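Local coordinates for glutaredoxin 2 (Salmonella enterica subsp. enterica serovar Typhimurium, PDB 3IR4), which probably catalyses glutathione-dependent thiol–disulphide exchange, with a thioredoxin-like domain and an all-helical domain, and is seen here holding glutathione, at residues Y9-F14 with P106-S111; L34-E39 with Q123-K128; K159-V162 with A166-G169; I176-L181 with A198-N203. All blocks are in the same frame, centred on the assembly; numbering follows the deposited sequence. Where two conformers were deposited one is given.

From the N terminus, residues 9-14 follow the first strand and lead into helix 13-25; interaction 1 joins them to the end of helix 101-108. Residues 34-39, after strand 30-33, reach helix 119-133 in interaction 2. The segments of these two contacts alternate along the chain, so their loops cross; both tie the thioredoxin-like domain to the helical one, touch each other and border glutathione. Interactions 3 and 4 come later, one after the other, within the helical domain. Interaction 3 closes a short loop after helix 143-160, and interaction 4 packs helix 173-185 on helix 195-208. They touch through V167, L178 and Y200, while P13 meeting P180 links interaction 4 to interaction 1.

Interaction 1 of 4, residues Y9-F14 with P106-S111; sequences YDHCPF and PRFAKS. With GSH (glutathione), chain B.
H11 takes a first torsion of 80°, which sets its imidazole between the backbone N and the carbonyl carbon, while F108 swings its ring away from its own carbonyl carbon. The two side chains then meet at about a right angle. CB of H11 lies 3.9 Å from the centroid of the F108 ring and only 7° off its normal, a CH-pi contact squarely over the face. The imidazole carries on toward the CD2-CE2 side of the phenyl ring, where H11 CD2 comes within 3.6 Å of F108 CD2. The ring planes stand 48° apart, an oblique pair. Histidine suits the place because its CB and CD2 carbons pack on the phenyl ring while ND1 is hydrogen-bonded to E115. F108 CZ also nears H11 O, at 3.7 Å.

H11 lies in the type I turn from Y9 to C12 that precedes helix 13-25, as at the CxxC helix start of thioredoxin-like proteins. C12 occupies the N-cap position and turns its CB away from F108, and its SG is covalently joined to SG2 of glutathione at 2.3 Å, consistent with a mixed disulphide. The F14 ring lays one face under CB1 of glutathione and has both sulphurs at its edge. Y9 presents its edge to the glycine end of the tripeptide, CE2 lying 3.4 Å from O31. Beyond F108 the chain turns again, and S111 OG donates to R107 O over 2.7 Å, approaching that carbonyl from the face opposite to K110 N.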
# COMPACT_ATOMS: atom_id res chain seq x y z
N TYR A 9 7.43 3.49 -5.23
CA TYR A 9 8.08 2.22 -4.83
C TYR A 9 6.91 1.23 -4.76
O TYR A 9 5.87 1.53 -4.19
CB TYR A 9 8.76 2.30 -3.47
CG TYR A 9 9.78 3.39 -3.34
CD1 TYR A 9 10.62 3.74 -4.38
CD2 TYR A 9 9.90 4.06 -2.12
CE1 TYR A 9 11.55 4.80 -4.23
CE2 TYR A 9 10.82 5.08 -1.97
CZ TYR A 9 11.62 5.47 -3.02
OH TYR A 9 12.49 6.52 -2.84
N ASP A 10 7.08 0.05 -5.34
CA ASP A 10 6.01 -0.95 -5.39
C ASP A 10 5.57 -1.43 -4.01
O ASP A 10 4.38 -1.70 -3.81
CB ASP A 10 6.46 -2.09 -6.33
CG ASP A 10 5.36 -3.10 -6.64
OD1 ASP A 10 4.16 -2.78 -6.57
OD2 ASP A 10 5.75 -4.20 -7.03
N HIS A 11 6.49 -1.54 -3.07
CA HIS A 11 6.14 -2.02 -1.73
C HIS A 11 5.40 -0.97 -0.88
O HIS A 11 4.81 -1.31 0.13
CB HIS A 11 7.39 -2.41 -0.93
CG HIS A 11 8.13 -1.25 -0.32
ND1 HIS A 11 9.16 -0.61 -0.96
CD2 HIS A 11 8.01 -0.64 0.89
CE1 HIS A 11 9.62 0.35 -0.18
NE2 HIS A 11 8.93 0.36 0.94
N CYS A 12 5.46 0.29 -1.29
CA CYS A 12 5.03 1.39 -0.41
C CYS A 12 3.51 1.49 -0.35
O CYS A 12 2.90 1.64 -1.39
CB CYS A 12 5.63 2.71 -0.94
SG CYS A 12 5.01 4.17 -0.07
N PRO A 13 2.92 1.39 0.85
CA PRO A 13 1.47 1.45 0.92
C PRO A 13 0.89 2.78 0.45
O PRO A 13 -0.22 2.83 -0.11
CB PRO A 13 1.18 1.15 2.39
CG PRO A 13 2.37 1.58 3.12
CD PRO A 13 3.50 1.25 2.19
N PHE A 14 1.63 3.87 0.64
CA PHE A 14 1.15 5.18 0.16
C PHE A 14 1.07 5.19 -1.36
O PHE A 14 0.20 5.83 -1.94
CB PHE A 14 2.05 6.28 0.71
CG PHE A 14 2.09 6.35 2.19
CD1 PHE A 14 3.14 5.82 2.92
CD2 PHE A 14 1.01 6.85 2.90
CE1 PHE A 14 3.15 5.89 4.30
CE2 PHE A 14 1.02 6.91 4.29
CZ PHE A 14 2.09 6.42 4.98
N PRO A 106 11.20 -6.75 6.98
CA PRO A 106 12.21 -7.74 6.67
C PRO A 106 11.90 -8.52 5.40
O PRO A 106 12.82 -8.98 4.73
CB PRO A 106 12.19 -8.66 7.91
CG PRO A 106 11.65 -7.84 8.99
CD PRO A 106 10.62 -6.97 8.32
N ARG A 107 10.61 -8.72 5.12
CA ARG A 107 10.19 -9.42 3.94
C ARG A 107 10.32 -8.56 2.68
O ARG A 107 10.79 -9.04 1.64
CB ARG A 107 8.78 -10.00 4.13
CG ARG A 107 8.78 -11.14 5.12
CD ARG A 107 7.38 -11.59 5.48
NE ARG A 107 7.34 -12.78 6.35
CZ ARG A 107 7.67 -12.76 7.64
NH1 ARG A 107 7.97 -11.64 8.25
NH2 ARG A 107 7.70 -13.90 8.32
N PHE A 108 9.96 -7.28 2.77
CA PHE A 108 10.21 -6.38 1.66
C PHE A 108 11.69 -6.44 1.25
O PHE A 108 12.01 -6.53 0.06
CB PHE A 108 9.88 -4.92 2.03
CG PHE A 108 8.42 -4.60 2.27
CD1 PHE A 108 7.37 -5.30 1.70
CD2 PHE A 108 8.11 -3.49 3.01
CE1 PHE A 108 6.05 -4.92 1.92
CE2 PHE A 108 6.77 -3.09 3.21
CZ PHE A 108 5.78 -3.82 2.67
N ALA A 109 12.57 -6.40 2.24
CA ALA A 109 14.01 -6.35 2.00
C ALA A 109 14.57 -7.60 1.33
O ALA A 109 15.66 -7.56 0.78
CB ALA A 109 14.71 -6.14 3.31
N LYS A 110 13.83 -8.71 1.43
CA LYS A 110 14.20 -9.98 0.84
C LYS A 110 13.50 -10.30 -0.46
O LYS A 110 13.75 -11.34 -1.03
CB LYS A 110 13.91 -11.10 1.83
CG LYS A 110 14.90 -11.17 2.98
CD LYS A 110 14.39 -12.07 4.12
CE LYS A 110 15.48 -12.81 4.88
NZ LYS A 110 16.46 -11.91 5.53
N SER A 111 12.62 -9.40 -0.94
CA SER A 111 11.75 -9.72 -2.04
C SER A 111 12.05 -8.94 -3.33
O SER A 111 12.71 -7.91 -3.33
CB SER A 111 10.29 -9.50 -1.61
OG SER A 111 9.95 -10.41 -0.57
N1 GSH B . 2.63 11.58 3.58
CA1 GSH B . 3.16 10.85 2.43
C1 GSH B . 2.02 10.41 1.55
O11 GSH B . 0.90 10.25 2.09
O12 GSH B . 2.25 10.21 0.34
CB1 GSH B . 3.96 9.66 2.94
CG1 GSH B . 4.76 9.01 1.81
CD1 GSH B . 5.87 8.09 2.28
OE1 GSH B . 6.01 7.83 3.60
N2 GSH B . 6.63 7.50 1.39
CA2 GSH B . 7.83 6.74 1.70
C2 GSH B . 9.04 7.49 1.25
O2 GSH B . 8.98 8.20 0.13
CB2 GSH B . 7.80 5.34 1.04
SG2 GSH B . 6.50 4.21 1.64
N3 GSH B . 10.15 7.40 1.95
CA3 GSH B . 11.25 8.30 1.75
C3 GSH B . 12.43 7.52 1.31
O31 GSH B . 12.25 6.32 0.91
O32 GSH B . 13.56 8.08 1.34

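Interaction 2 of 4, residues L34-E39 with Q123-K128; sequences LQNDDE and QYFIRK. With GSH (glutathione), chain B.
Beside the glycine end of bound glutathione, the loop after strand 30-33 meets helix 119-133, N36 and D37 touching Y124 and F125. D37 lies over one face of the Y124 ring: its CA is 3.9 Å from the centroid and 12° off the normal, a CH-pi contact made by the backbone side of a residue whose carboxylate leads away. N36 O, hydrogen-bonded to K49, lies 3.3 Å from Y124 CE1. With CG anti to the backbone N (chi1 -162°), N36 brings OD1 to the edge of the tyrosine, 3.5 Å from Y124 CD1, and equally close, 3.5 Å, to F125 CB. Asparagine suits this spot because its neutral amide oxygen can pack against two aromatic side chains and still accept a 2.9 Å hydrogen bond from a water to OD1. That water links the loop to the ligand, donating to O31 of glutathione (2.5 Å) and accepting from K128 NZ (2.7 Å). K128, bent at its third torsion, also hydrogen-bonds to Y124 OH (3.1 Å) and brings its charge beside O32, suiting a carboxylate. F125 is buried, packing on L105 and F108 of helix 101-108, while the loop runs on into helix 40-46.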
# COMPACT_ATOMS: atom_id res chain seq x y z
N LEU A 34 10.86 3.96 -9.05
CA LEU A 34 12.17 4.52 -8.80
C LEU A 34 13.01 3.60 -7.94
O LEU A 34 12.50 2.91 -7.08
CB LEU A 34 12.01 5.86 -8.10
CG LEU A 34 11.30 6.95 -8.88
CD1 LEU A 34 11.12 8.21 -8.03
CD2 LEU A 34 12.08 7.25 -10.17
N GLN A 35 14.32 3.61 -8.17
CA GLN A 35 15.22 2.89 -7.26
C GLN A 35 15.12 3.47 -5.86
O GLN A 35 15.02 4.69 -5.68
CB GLN A 35 16.68 2.94 -7.72
CG GLN A 35 16.92 2.22 -9.03
CD GLN A 35 16.54 0.75 -8.92
OE1 GLN A 35 15.52 0.32 -9.47
NE2 GLN A 35 17.33 0.00 -8.15
N ASN A 36 15.17 2.59 -4.85
CA ASN A 36 14.95 3.06 -3.49
C ASN A 36 16.02 4.02 -2.98
O ASN A 36 15.73 4.81 -2.09
CB ASN A 36 14.81 1.88 -2.55
CG ASN A 36 14.16 2.25 -1.22
OD1 ASN A 36 14.81 2.17 -0.17
ND2 ASN A 36 12.88 2.65 -1.25
N ASP A 37 17.22 3.97 -3.56
CA ASP A 37 18.30 4.88 -3.19
C ASP A 37 18.40 6.12 -4.09
O ASP A 37 19.33 6.89 -3.94
CB ASP A 37 19.65 4.13 -3.17
CG ASP A 37 20.07 3.53 -4.51
OD1 ASP A 37 21.27 3.15 -4.67
OD2 ASP A 37 19.21 3.41 -5.41
N ASP A 38 17.42 6.33 -4.96
CA ASP A 38 17.48 7.46 -5.89
C ASP A 38 16.92 8.72 -5.25
O ASP A 38 15.73 8.91 -5.16
CB ASP A 38 16.73 7.12 -7.18
CG ASP A 38 16.71 8.25 -8.19
OD1 ASP A 38 17.28 9.32 -7.93
OD2 ASP A 38 16.10 8.01 -9.25
N GLU A 39 17.82 9.57 -4.77
CA GLU A 39 17.44 10.85 -4.20
C GLU A 39 17.19 11.91 -5.28
O GLU A 39 16.25 12.70 -5.19
CB GLU A 39 18.54 11.34 -3.25
CG GLU A 39 18.22 12.66 -2.57
CD GLU A 39 19.29 13.14 -1.60
OE1 GLU A 39 19.07 14.20 -0.98
OE2 GLU A 39 20.33 12.48 -1.44
N GLN A 123 20.48 -2.56 -0.20
CA GLN A 123 21.26 -2.27 1.00
C GLN A 123 20.81 -0.97 1.65
O GLN A 123 20.75 -0.85 2.89
CB GLN A 123 22.75 -2.23 0.70
CG GLN A 123 23.59 -1.92 1.94
CD GLN A 123 25.04 -1.78 1.61
OE1 GLN A 123 25.56 -0.67 1.58
NE2 GLN A 123 25.68 -2.88 1.31
N TYR A 124 20.56 0.05 0.82
CA TYR A 124 20.09 1.35 1.29
C TYR A 124 18.83 1.19 2.16
O TYR A 124 18.73 1.76 3.25
CB TYR A 124 19.80 2.25 0.10
CG TYR A 124 19.22 3.59 0.44
CD1 TYR A 124 17.84 3.75 0.53
CD2 TYR A 124 20.01 4.70 0.61
CE1 TYR A 124 17.27 4.98 0.81
CE2 TYR A 124 19.45 5.92 0.93
CZ TYR A 124 18.07 6.05 1.03
OH TYR A 124 17.43 7.25 1.30
N PHE A 125 17.89 0.40 1.67
CA PHE A 125 16.65 0.14 2.40
C PHE A 125 16.90 -0.57 3.73
O PHE A 125 16.39 -0.15 4.77
CB PHE A 125 15.72 -0.70 1.52
CG PHE A 125 14.39 -1.03 2.16
CD1 PHE A 125 13.36 -0.10 2.16
CD2 PHE A 125 14.17 -2.26 2.76
CE1 PHE A 125 12.14 -0.40 2.71
CE2 PHE A 125 12.94 -2.56 3.33
CZ PHE A 125 11.93 -1.63 3.31
N ILE A 126 17.69 -1.63 3.69
CA ILE A 126 17.95 -2.40 4.88
C ILE A 126 18.58 -1.51 5.97
O ILE A 126 18.19 -1.53 7.14
CB ILE A 126 18.89 -3.58 4.53
CG1 ILE A 126 18.20 -4.62 3.64
CG2 ILE A 126 19.43 -4.24 5.82
CD1 ILE A 126 19.13 -5.58 2.92
N ARG A 127 19.61 -0.78 5.57
CA ARG A 127 20.35 0.05 6.51
C ARG A 127 19.44 1.06 7.15
O ARG A 127 19.49 1.28 8.37
CB ARG A 127 21.55 0.72 5.85
CG ARG A 127 22.59 -0.29 5.47
CD ARG A 127 23.93 0.24 5.43
NE ARG A 127 24.89 -0.84 5.48
CZ ARG A 127 26.16 -0.68 5.14
NH1 ARG A 127 26.60 0.51 4.75
NH2 ARG A 127 26.99 -1.72 5.17
N LYS A 128 18.63 1.73 6.35
CA LYS A 128 17.75 2.77 6.86
C LYS A 128 16.72 2.22 7.83
O LYS A 128 16.50 2.79 8.89
CB LYS A 128 17.04 3.43 5.69
CG LYS A 128 16.06 4.48 6.11
CD LYS A 128 15.24 4.97 4.98
CE LYS A 128 16.03 5.80 4.09
NZ LYS A 128 15.11 6.25 3.03
N1 GSH B . 2.63 11.58 3.58
CA1 GSH B . 3.16 10.85 2.43
C1 GSH B . 2.02 10.41 1.55
O11 GSH B . 0.90 10.25 2.09
O12 GSH B . 2.25 10.21 0.34
CB1 GSH B . 3.96 9.66 2.94
CG1 GSH B . 4.76 9.01 1.81
CD1 GSH B . 5.87 8.09 2.28
OE1 GSH B . 6.01 7.83 3.60
N2 GSH B . 6.63 7.50 1.39
CA2 GSH B . 7.83 6.74 1.70
C2 GSH B . 9.04 7.49 1.25
O2 GSH B . 8.98 8.20 0.13
CB2 GSH B . 7.80 5.34 1.04
SG2 GSH B . 6.50 4.21 1.64
N3 GSH B . 10.15 7.40 1.95
CA3 GSH B . 11.25 8.30 1.75
C3 GSH B . 12.43 7.52 1.31
O31 GSH B . 12.25 6.32 0.91
O32 GSH B . 13.56 8.08 1.34
O HOH W 1 14.04 4.66 1.12

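Interaction 3 of 4, residues K159-V162 with A166-G169; sequences KLIV and AVNG
V162 and V167 are joined by the backbone hydrogen bond of this contact: V162 N donates to V167 O over 2.8 Å at an angle of 166°. It is nearly straight at the hydrogen, yet the donor sits 40° out of the carbonyl plane. A second polar link is indirect. A water lies 2.8 Å from L160 O and 2.7 Å from N168 OD1, placed to donate to both, although more acceptors surround it than it has protons. N168 ND2 is hydrogen-bonded to D174 and to K84 O, so the asparagine amide uses both ends.

These bonds pin the first part of the connection between helix 143-160 and helix 173-185 in the helical domain. Residues A166 to G169 form a type I turn, with G169 N bonded to A166 O. The phi of G169, 111°, would jam a side chain against the preceding carbonyl oxygen, hence glycine.

Apolar contacts fill in on two sides. V162 lays both methyls against the end of the turn, CG1 3.7 Å from G169 CA and CG2 3.7 Å from N168 C. On the buried side, I161 CG1 meets V167 CG2 at 4.0 Å, the two branched side chains crossing at about a right angle; both also rest on Y200 of helix 195-208.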
# COMPACT_ATOMS: atom_id res chain seq x y z
N LYS A 159 -15.46 -9.17 10.87
CA LYS A 159 -16.82 -8.82 11.30
C LYS A 159 -17.22 -7.40 10.93
O LYS A 159 -18.40 -7.06 10.96
CB LYS A 159 -16.93 -9.06 12.80
CG LYS A 159 -16.66 -10.54 13.17
CD LYS A 159 -16.72 -10.78 14.64
CE LYS A 159 -16.42 -12.24 15.00
NZ LYS A 159 -15.05 -12.69 14.59
N LEU A 160 -16.25 -6.57 10.58
CA LEU A 160 -16.46 -5.16 10.26
C LEU A 160 -16.54 -4.87 8.77
O LEU A 160 -17.07 -3.83 8.39
CB LEU A 160 -15.34 -4.31 10.86
CG LEU A 160 -15.07 -4.52 12.36
CD1 LEU A 160 -13.91 -3.58 12.76
CD2 LEU A 160 -16.33 -4.39 13.24
N ILE A 161 -16.04 -5.76 7.92
CA ILE A 161 -16.10 -5.52 6.49
C ILE A 161 -17.52 -5.76 6.00
O ILE A 161 -18.01 -6.88 6.02
CB ILE A 161 -15.11 -6.41 5.72
CG1 ILE A 161 -13.67 -6.11 6.16
CG2 ILE A 161 -15.26 -6.22 4.21
CD1 ILE A 161 -12.66 -7.12 5.59
N VAL A 162 -18.15 -4.71 5.50
CA VAL A 162 -19.54 -4.82 5.10
C VAL A 162 -19.67 -5.67 3.82
O VAL A 162 -20.55 -6.53 3.76
CB VAL A 162 -20.18 -3.43 4.92
CG1 VAL A 162 -21.54 -3.51 4.21
CG2 VAL A 162 -20.30 -2.72 6.28
N ALA A 166 -16.41 -2.60 -0.64
CA ALA A 166 -16.49 -1.39 0.19
C ALA A 166 -16.55 -1.78 1.65
O ALA A 166 -17.53 -2.36 2.11
CB ALA A 166 -17.71 -0.55 -0.16
N VAL A 167 -15.52 -1.43 2.40
CA VAL A 167 -15.45 -1.84 3.80
C VAL A 167 -16.64 -1.37 4.63
O VAL A 167 -17.10 -2.07 5.53
CB VAL A 167 -14.08 -1.49 4.45
CG1 VAL A 167 -13.84 -0.00 4.48
CG2 VAL A 167 -13.96 -2.09 5.83
N ASN A 168 -17.16 -0.19 4.31
CA ASN A 168 -18.32 0.35 5.02
C ASN A 168 -19.62 0.30 4.23
O ASN A 168 -20.63 0.81 4.72
CB ASN A 168 -18.02 1.78 5.48
CG ASN A 168 -16.75 1.87 6.33
OD1 ASN A 168 -16.43 0.94 7.07
ND2 ASN A 168 -15.99 2.91 6.13
N GLY A 169 -19.62 -0.34 3.05
CA GLY A 169 -20.84 -0.47 2.23
C GLY A 169 -20.76 0.35 0.96
O GLY A 169 -21.16 -0.11 -0.09
O HOH W 2 -17.28 -1.09 8.67

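Interaction 4 of 4, residues I176-L181 with A198-N203; sequences IHLFPL and ADYRDN. With SO4 (sulfate ion), chain F.
L178 and Y200 form the close-packed part of this contact. L178 extends CG anti to its backbone N (chi1 176°), which carries CD2 to within 3.8 Å of Y200 CE1. The methyl meets the ring obliquely. The tyrosine reaches across from its helix until OH lies 4.3 Å from F179 N, and that hydroxyl is hydrogen-bonded to D175, one turn earlier in helix 173-185. A tyrosine therefore serves both needs: a flat ring for the leucine and a polar tip satisfied inside the packing. F179 turns the edge of its ring to the other helix's backbone, CE1 lying 3.7 Å from R201 O, and its phenyl also packs on M20 of helix 13-25.

The two elements belong to the helical domain. Their segment axes run nearly at right angles (94°) and approach to 10.2 Å, room enough for such large side chains between them.

The polar groups lie outside the packed part. R201 leads its guanidinium away from the contact and grips D202 side-on: NE at 2.9 Å and NH2 at 3.0 Å both reach D202 OD1, from the same face of the carboxylate. The arginine also makes a cation-pi contact with W193. H177, for its part, points away from helix 195-208; its NE2 donates to sulfate O3 over 2.9 Å, almost straight at 167°, and R85 binds the same ion, probably taken up from the crystallisation liquor.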
# COMPACT_ATOMS: atom_id res chain seq x y z
N ILE A 176 -9.22 3.06 0.97
CA ILE A 176 -7.93 3.55 0.52
C ILE A 176 -6.86 3.20 1.57
O ILE A 176 -5.75 2.81 1.23
CB ILE A 176 -7.97 5.07 0.25
CG1 ILE A 176 -9.02 5.41 -0.83
CG2 ILE A 176 -6.59 5.55 -0.12
CD1 ILE A 176 -8.75 4.83 -2.22
N HIS A 177 -7.17 3.34 2.84
CA HIS A 177 -6.20 3.02 3.89
C HIS A 177 -6.09 1.52 4.18
O HIS A 177 -5.02 1.04 4.55
CB HIS A 177 -6.50 3.79 5.18
CG HIS A 177 -6.32 5.25 5.04
ND1 HIS A 177 -5.13 5.83 4.67
CD2 HIS A 177 -7.21 6.26 5.16
CE1 HIS A 177 -5.29 7.14 4.62
NE2 HIS A 177 -6.54 7.42 4.91
N LEU A 178 -7.18 0.77 4.05
CA LEU A 178 -7.16 -0.63 4.40
C LEU A 178 -6.53 -1.55 3.35
O LEU A 178 -5.72 -2.43 3.67
CB LEU A 178 -8.60 -1.12 4.70
CG LEU A 178 -8.77 -2.59 5.00
CD1 LEU A 178 -7.94 -3.00 6.27
CD2 LEU A 178 -10.24 -2.92 5.16
N PHE A 179 -6.92 -1.40 2.09
CA PHE A 179 -6.44 -2.28 1.06
C PHE A 179 -4.89 -2.39 0.99
O PHE A 179 -4.39 -3.50 0.90
CB PHE A 179 -7.03 -1.99 -0.31
CG PHE A 179 -6.44 -2.86 -1.39
CD1 PHE A 179 -6.71 -4.22 -1.43
CD2 PHE A 179 -5.55 -2.33 -2.29
CE1 PHE A 179 -6.16 -5.02 -2.38
CE2 PHE A 179 -4.98 -3.15 -3.26
CZ PHE A 179 -5.27 -4.50 -3.29
N PRO A 180 -4.16 -1.28 1.06
CA PRO A 180 -2.69 -1.41 0.96
C PRO A 180 -2.10 -2.31 2.04
O PRO A 180 -1.13 -3.04 1.77
CB PRO A 180 -2.21 0.02 1.06
CG PRO A 180 -3.37 0.86 0.57
CD PRO A 180 -4.58 0.14 1.07
N LEU A 181 -2.62 -2.20 3.26
CA LEU A 181 -2.15 -3.05 4.34
C LEU A 181 -2.41 -4.53 4.03
O LEU A 181 -1.53 -5.38 4.16
CB LEU A 181 -2.83 -2.61 5.64
CG LEU A 181 -2.57 -3.51 6.84
CD1 LEU A 181 -1.08 -3.60 7.17
CD2 LEU A 181 -3.38 -2.99 8.03
N ALA A 198 -10.50 -12.11 3.14
CA ALA A 198 -9.96 -12.66 1.90
C ALA A 198 -10.76 -12.23 0.68
O ALA A 198 -10.20 -11.88 -0.36
CB ALA A 198 -9.90 -14.19 1.94
N ASP A 199 -12.09 -12.23 0.81
CA ASP A 199 -12.94 -11.81 -0.31
C ASP A 199 -12.76 -10.34 -0.67
O ASP A 199 -12.77 -9.97 -1.83
CB ASP A 199 -14.41 -12.04 0.01
CG ASP A 199 -14.81 -13.48 0.00
OD1 ASP A 199 -14.04 -14.35 -0.45
OD2 ASP A 199 -15.98 -13.74 0.39
N TYR A 200 -12.62 -9.52 0.35
CA TYR A 200 -12.39 -8.07 0.15
C TYR A 200 -11.02 -7.88 -0.50
O TYR A 200 -10.87 -7.14 -1.48
CB TYR A 200 -12.48 -7.37 1.52
CG TYR A 200 -12.12 -5.91 1.48
CD1 TYR A 200 -10.80 -5.49 1.66
CD2 TYR A 200 -13.07 -4.96 1.21
CE1 TYR A 200 -10.47 -4.17 1.63
CE2 TYR A 200 -12.74 -3.62 1.17
CZ TYR A 200 -11.45 -3.23 1.35
OH TYR A 200 -11.07 -1.91 1.31
N ARG A 201 -9.99 -8.50 0.06
CA ARG A 201 -8.65 -8.43 -0.49
C ARG A 201 -8.64 -8.82 -1.96
O ARG A 201 -8.08 -8.12 -2.80
CB ARG A 201 -7.78 -9.39 0.30
CG ARG A 201 -6.36 -9.63 -0.20
CD ARG A 201 -5.81 -10.93 0.35
NE ARG A 201 -6.47 -12.07 -0.24
CZ ARG A 201 -6.55 -13.27 0.33
NH1 ARG A 201 -5.98 -13.50 1.50
NH2 ARG A 201 -7.18 -14.25 -0.29
N ASP A 202 -9.26 -9.94 -2.28
CA ASP A 202 -9.24 -10.45 -3.64
C ASP A 202 -10.00 -9.57 -4.59
O ASP A 202 -9.54 -9.27 -5.70
CB ASP A 202 -9.80 -11.87 -3.68
CG ASP A 202 -8.90 -12.91 -3.04
OD1 ASP A 202 -7.72 -12.62 -2.77
OD2 ASP A 202 -9.40 -14.01 -2.77
N ASN A 203 -11.18 -9.13 -4.18
CA ASN A 203 -11.97 -8.28 -5.04
C ASN A 203 -11.32 -6.93 -5.26
O ASN A 203 -11.26 -6.42 -6.38
CB ASN A 203 -13.38 -8.08 -4.50
CG ASN A 203 -14.10 -7.04 -5.31
OD1 ASN A 203 -14.48 -7.31 -6.44
ND2 ASN A 203 -14.17 -5.81 -4.79
S SO4 F . -7.41 10.78 6.37
O1 SO4 F . -8.69 11.53 6.39
O2 SO4 F . -7.54 9.74 7.40
O3 SO4 F . -7.29 10.20 5.03
O4 SO4 F . -6.34 11.70 6.73